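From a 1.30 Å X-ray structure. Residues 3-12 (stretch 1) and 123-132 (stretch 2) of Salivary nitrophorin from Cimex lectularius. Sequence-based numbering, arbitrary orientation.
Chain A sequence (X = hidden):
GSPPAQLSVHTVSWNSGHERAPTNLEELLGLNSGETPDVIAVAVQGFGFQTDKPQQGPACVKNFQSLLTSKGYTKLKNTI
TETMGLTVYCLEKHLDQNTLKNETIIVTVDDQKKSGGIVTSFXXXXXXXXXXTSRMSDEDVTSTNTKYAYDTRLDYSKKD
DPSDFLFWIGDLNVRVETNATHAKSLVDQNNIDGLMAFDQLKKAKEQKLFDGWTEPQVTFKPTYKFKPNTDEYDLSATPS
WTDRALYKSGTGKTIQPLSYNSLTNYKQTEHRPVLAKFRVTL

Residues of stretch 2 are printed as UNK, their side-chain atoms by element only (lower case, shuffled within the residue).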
# COMPACT_ATOMS: atom_id res chain seq x y z
N PRO A 3 0.20 27.61 -3.27
CA PRO A 3 -0.20 26.40 -4.00
C PRO A 3 0.84 25.99 -5.04
O PRO A 3 0.92 26.63 -6.10
CB PRO A 3 -1.52 26.79 -4.66
CG PRO A 3 -1.62 28.34 -4.52
CD PRO A 3 -0.34 28.83 -3.88
N PRO A 4 1.65 24.95 -4.77
CA PRO A 4 2.66 24.52 -5.74
C PRO A 4 1.97 23.88 -6.93
O PRO A 4 0.80 23.51 -6.87
CB PRO A 4 3.48 23.47 -4.98
CG PRO A 4 2.52 22.91 -4.01
CD PRO A 4 1.67 24.10 -3.56
N ALA A 5 2.70 23.79 -8.02
CA ALA A 5 2.17 23.17 -9.21
C ALA A 5 2.09 21.66 -8.99
O ALA A 5 1.16 21.04 -9.47
CB ALA A 5 3.05 23.46 -10.37
N GLN A 6 3.09 21.08 -8.34
CA GLN A 6 3.15 19.62 -8.14
C GLN A 6 3.54 19.24 -6.72
O GLN A 6 4.17 20.03 -6.00
CB GLN A 6 4.15 18.98 -9.10
CG GLN A 6 3.87 19.25 -10.55
CD GLN A 6 4.81 18.52 -11.49
OE1 GLN A 6 6.02 18.72 -11.43
NE2 GLN A 6 4.24 17.68 -12.38
N LEU A 7 3.21 18.01 -6.34
CA LEU A 7 3.64 17.47 -5.10
C LEU A 7 4.14 16.06 -5.37
O LEU A 7 3.71 15.39 -6.34
CB LEU A 7 2.50 17.46 -4.07
CG LEU A 7 1.94 18.83 -3.64
CD1 LEU A 7 0.66 18.70 -2.90
CD2 LEU A 7 2.97 19.56 -2.82
N SER A 8 5.00 15.58 -4.48
CA SER A 8 5.46 14.18 -4.52
C SER A 8 4.92 13.36 -3.36
O SER A 8 4.71 13.86 -2.27
CB SER A 8 6.97 14.10 -4.53
OG SER A 8 7.51 14.71 -3.41
N VAL A 9 4.63 12.11 -3.66
CA VAL A 9 4.04 11.19 -2.72
C VAL A 9 4.85 9.93 -2.79
O VAL A 9 5.15 9.45 -3.89
CB VAL A 9 2.55 10.82 -3.10
CG1 VAL A 9 1.94 9.81 -2.10
CG2 VAL A 9 1.73 12.07 -3.23
N HIS A 10 5.27 9.42 -1.62
CA HIS A 10 5.84 8.07 -1.49
C HIS A 10 4.85 7.21 -0.74
O HIS A 10 4.30 7.65 0.27
CB HIS A 10 7.16 8.09 -0.71
CG HIS A 10 8.31 8.70 -1.46
ND1 HIS A 10 9.62 8.57 -1.05
CD2 HIS A 10 8.33 9.45 -2.60
CE1 HIS A 10 10.40 9.23 -1.90
NE2 HIS A 10 9.64 9.78 -2.84
N THR A 11 4.64 6.02 -1.23
CA THR A 11 3.88 5.02 -0.51
C THR A 11 4.70 3.78 -0.32
O THR A 11 5.48 3.40 -1.20
CB THR A 11 2.57 4.66 -1.28
OG1 THR A 11 2.85 4.03 -2.53
CG2 THR A 11 1.74 5.91 -1.56
N VAL A 12 4.51 3.12 0.80
CA VAL A 12 5.07 1.81 1.00
C VAL A 12 4.08 0.91 1.64
O VAL A 12 3.38 1.32 2.58
CB VAL A 12 6.43 1.88 1.78
CG1 VAL A 12 6.25 2.39 3.20
CG2 VAL A 12 7.13 0.55 1.80
N UNK A 123 -7.11 17.41 2.82
CA UNK A 123 -7.04 18.35 1.75
C UNK A 123 -5.90 19.32 1.97
O UNK A 123 -5.75 19.86 3.06
c UNK A 123 -8.37 19.15 1.73
c UNK A 123 -8.32 20.27 0.73
o UNK A 123 -9.44 18.28 1.30
N UNK A 124 -5.11 19.53 0.93
CA UNK A 124 -4.08 20.57 0.91
C UNK A 124 -4.18 21.31 -0.40
O UNK A 124 -4.39 20.71 -1.45
c UNK A 124 -2.62 20.05 1.19
c UNK A 124 -2.54 19.60 2.62
c UNK A 124 -2.22 18.90 0.27
c UNK A 124 -0.74 18.51 0.41
N UNK A 125 -4.07 22.64 -0.32
CA UNK A 125 -4.17 23.48 -1.50
C UNK A 125 -5.46 23.23 -2.26
O UNK A 125 -5.50 23.21 -3.50
c UNK A 125 -0.06 24.99 -0.50
o UNK A 125 1.96 24.15 0.40
c UNK A 125 0.40 22.65 -0.67
c UNK A 125 0.77 23.94 -0.25
c UNK A 125 -1.64 23.52 -1.61
c UNK A 125 -0.77 22.46 -1.35
c UNK A 125 -2.93 23.31 -2.36
c UNK A 125 -1.25 24.79 -1.19
N UNK A 126 -6.51 22.99 -1.50
CA UNK A 126 -7.81 22.74 -2.03
C UNK A 126 -7.95 21.50 -2.93
O UNK A 126 -8.88 21.40 -3.70
c UNK A 126 -8.31 23.98 -2.76
n UNK A 126 -10.29 24.43 -4.04
c UNK A 126 -9.78 24.02 -2.87
o UNK A 126 -10.49 23.64 -1.93
N UNK A 127 -7.02 20.55 -2.79
CA UNK A 127 -7.07 19.25 -3.47
C UNK A 127 -7.17 18.16 -2.43
O UNK A 127 -6.43 18.18 -1.45
c UNK A 127 -6.64 20.06 -6.41
c UNK A 127 -5.57 20.06 -5.37
c UNK A 127 -5.82 19.05 -4.29
c UNK A 127 -6.58 21.29 -7.31
n UNK A 127 -7.71 22.19 -6.99
N UNK A 128 -8.07 17.20 -2.68
CA UNK A 128 -8.34 16.14 -1.72
C UNK A 128 -7.59 14.87 -2.06
O UNK A 128 -7.68 14.38 -3.15
c UNK A 128 -11.15 15.08 2.86
n UNK A 128 -10.38 16.14 3.07
c UNK A 128 -10.12 14.94 -0.38
n UNK A 128 -11.58 14.35 3.88
c UNK A 128 -11.16 15.45 0.45
n UNK A 128 -11.46 14.71 1.64
c UNK A 128 -9.82 15.81 -1.58
N UNK A 129 -6.80 14.43 -1.09
CA UNK A 129 -6.05 13.15 -1.14
C UNK A 129 -6.78 12.09 -0.34
O UNK A 129 -7.29 12.37 0.74
c UNK A 129 -1.90 15.61 -2.81
c UNK A 129 -4.65 13.30 -0.51
c UNK A 129 -3.78 15.48 -1.37
c UNK A 129 -2.88 16.23 -2.13
c UNK A 129 -3.70 14.09 -1.32
c UNK A 129 -1.79 14.20 -2.77
c UNK A 129 -2.69 13.47 -2.02
N UNK A 130 -6.79 10.85 -0.85
CA UNK A 130 -7.29 9.71 -0.11
C UNK A 130 -6.28 8.59 -0.28
O UNK A 130 -5.85 8.33 -1.37
o UNK A 130 -9.69 10.22 -0.38
c UNK A 130 -8.68 9.23 -0.60
N UNK A 131 -6.00 7.98 0.84
CA UNK A 131 -5.17 6.77 0.94
C UNK A 131 -5.94 5.62 1.55
O UNK A 131 -6.48 5.76 2.65
c UNK A 131 -1.11 8.42 -0.28
c UNK A 131 -2.97 8.00 1.15
c UNK A 131 -3.18 9.37 1.25
c UNK A 131 -1.30 9.77 -0.16
c UNK A 131 -2.32 10.24 0.62
c UNK A 131 -1.96 7.55 0.33
c UNK A 131 -3.92 7.03 1.79
N UNK A 132 -6.00 4.49 0.85
CA UNK A 132 -6.68 3.30 1.27
C UNK A 132 -5.70 2.17 1.44
O UNK A 132 -4.81 1.99 0.63
o UNK A 132 -8.70 3.93 0.17
c UNK A 132 -7.73 2.90 0.22
c UNK A 132 -8.45 1.60 0.55

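Position 123 has three side-chain atoms, one carbon carrying an oxygen and a second carbon. A branched carbon with one hydroxyl is threonine. Thr123 lies in a strand and does not reach stretch 1.

Position 124 has four side-chain carbons, forked at the first, with one arm two carbons long. The end of the longer arm meets Leu7 CD1. That pattern is isoleucine. Ile124 points toward stretch 1, with chi1 p and chi2 t. Ile124 CD1 is 3.6 Å from Leu7 CD1, a close apolar contact.

Position 125 has one carbon, then a six-carbon ring bearing an oxygen. The ring lies against the two prolines that open stretch 1. This is tyrosine. Tyr125 CD2 is 3.4 Å from Pro3 CA. Pro4 CD sits over one ring face, 3.4 Å from the centroid of the Tyr125 ring and 11° off the normal, so its C-H groups can meet the pi cloud in a CH-pi contact. Leu7 CD1 also comes near, 4.3 Å from Tyr125 CD1. The hydroxyl is hydrogen-bonded elsewhere in the structure.

Position 126 has two side-chain carbons, the second carrying an oxygen and a nitrogen. This carboxamide is asparagine. Asn126 is exposed and makes no contact with stretch 1. Its phi/psi of 61/22 and the 55/37 of Tyr125 both lie in the left-handed region, as a type I' turn requires.

Position 127 has four carbons in a row ending in nitrogen. This is lysine. Lys127 closes the turn that starts at Ile124. Two backbone hydrogen bonds join its ends: Ile124 N to Lys127 O and Lys127 N to Ile124 O, each 3.0 Å. The lysine side chain does not touch stretch 1.

Position 128 has three carbons, a nitrogen, and then a carbon carrying two more nitrogens. The guanidinium marks arginine. Arg128 stays clear of stretch 1. Arg128 NH1 donates a hydrogen bond to Thr123 OG1 at 2.9 Å.

Position 129 has one carbon and a six-carbon ring with no oxygen. The ring meets Leu7 and Val9. It is phenylalanine. Phe129 points toward stretch 1, with Phe129 CZ 4.0 Å from Leu7 CD1 and Phe129 CE2 4.1 Å from Val9 CG2.

Position 130 has one carbon and one oxygen. It is serine. Ser130 is buried but out of reach of stretch 1.

Position 131 again has one carbon and a bare six-carbon ring. The ring edge meets Val9 and Thr11. It is phenylalanine. Phe131 CZ is 3.8 Å from Val9 CG1, and Phe131 CE2 is 4.0 Å from Thr11 CG2.

Position 132 has one carbon carrying an oxygen and a carbon. It is threonine. Thr132 does not touch stretch 1.

The contact is mostly between side chains, with no hydrogen bond across. Strands 6-12 and 127-132 run nearly parallel, at 12°, their axes no closer than 10.6 Å. Side chains fill that gap. Leu7, Val9 and Thr11 point toward stretch 2; Phe129 and Phe131 point toward stretch 1. Leu7 also meets Ile124. At the turn, Tyr125 packs against Pro3 and Pro4. The stretches bury 357 Å² between them, both sides summed.

Stretch 2, residues 123-132: TIYNKRFSFT
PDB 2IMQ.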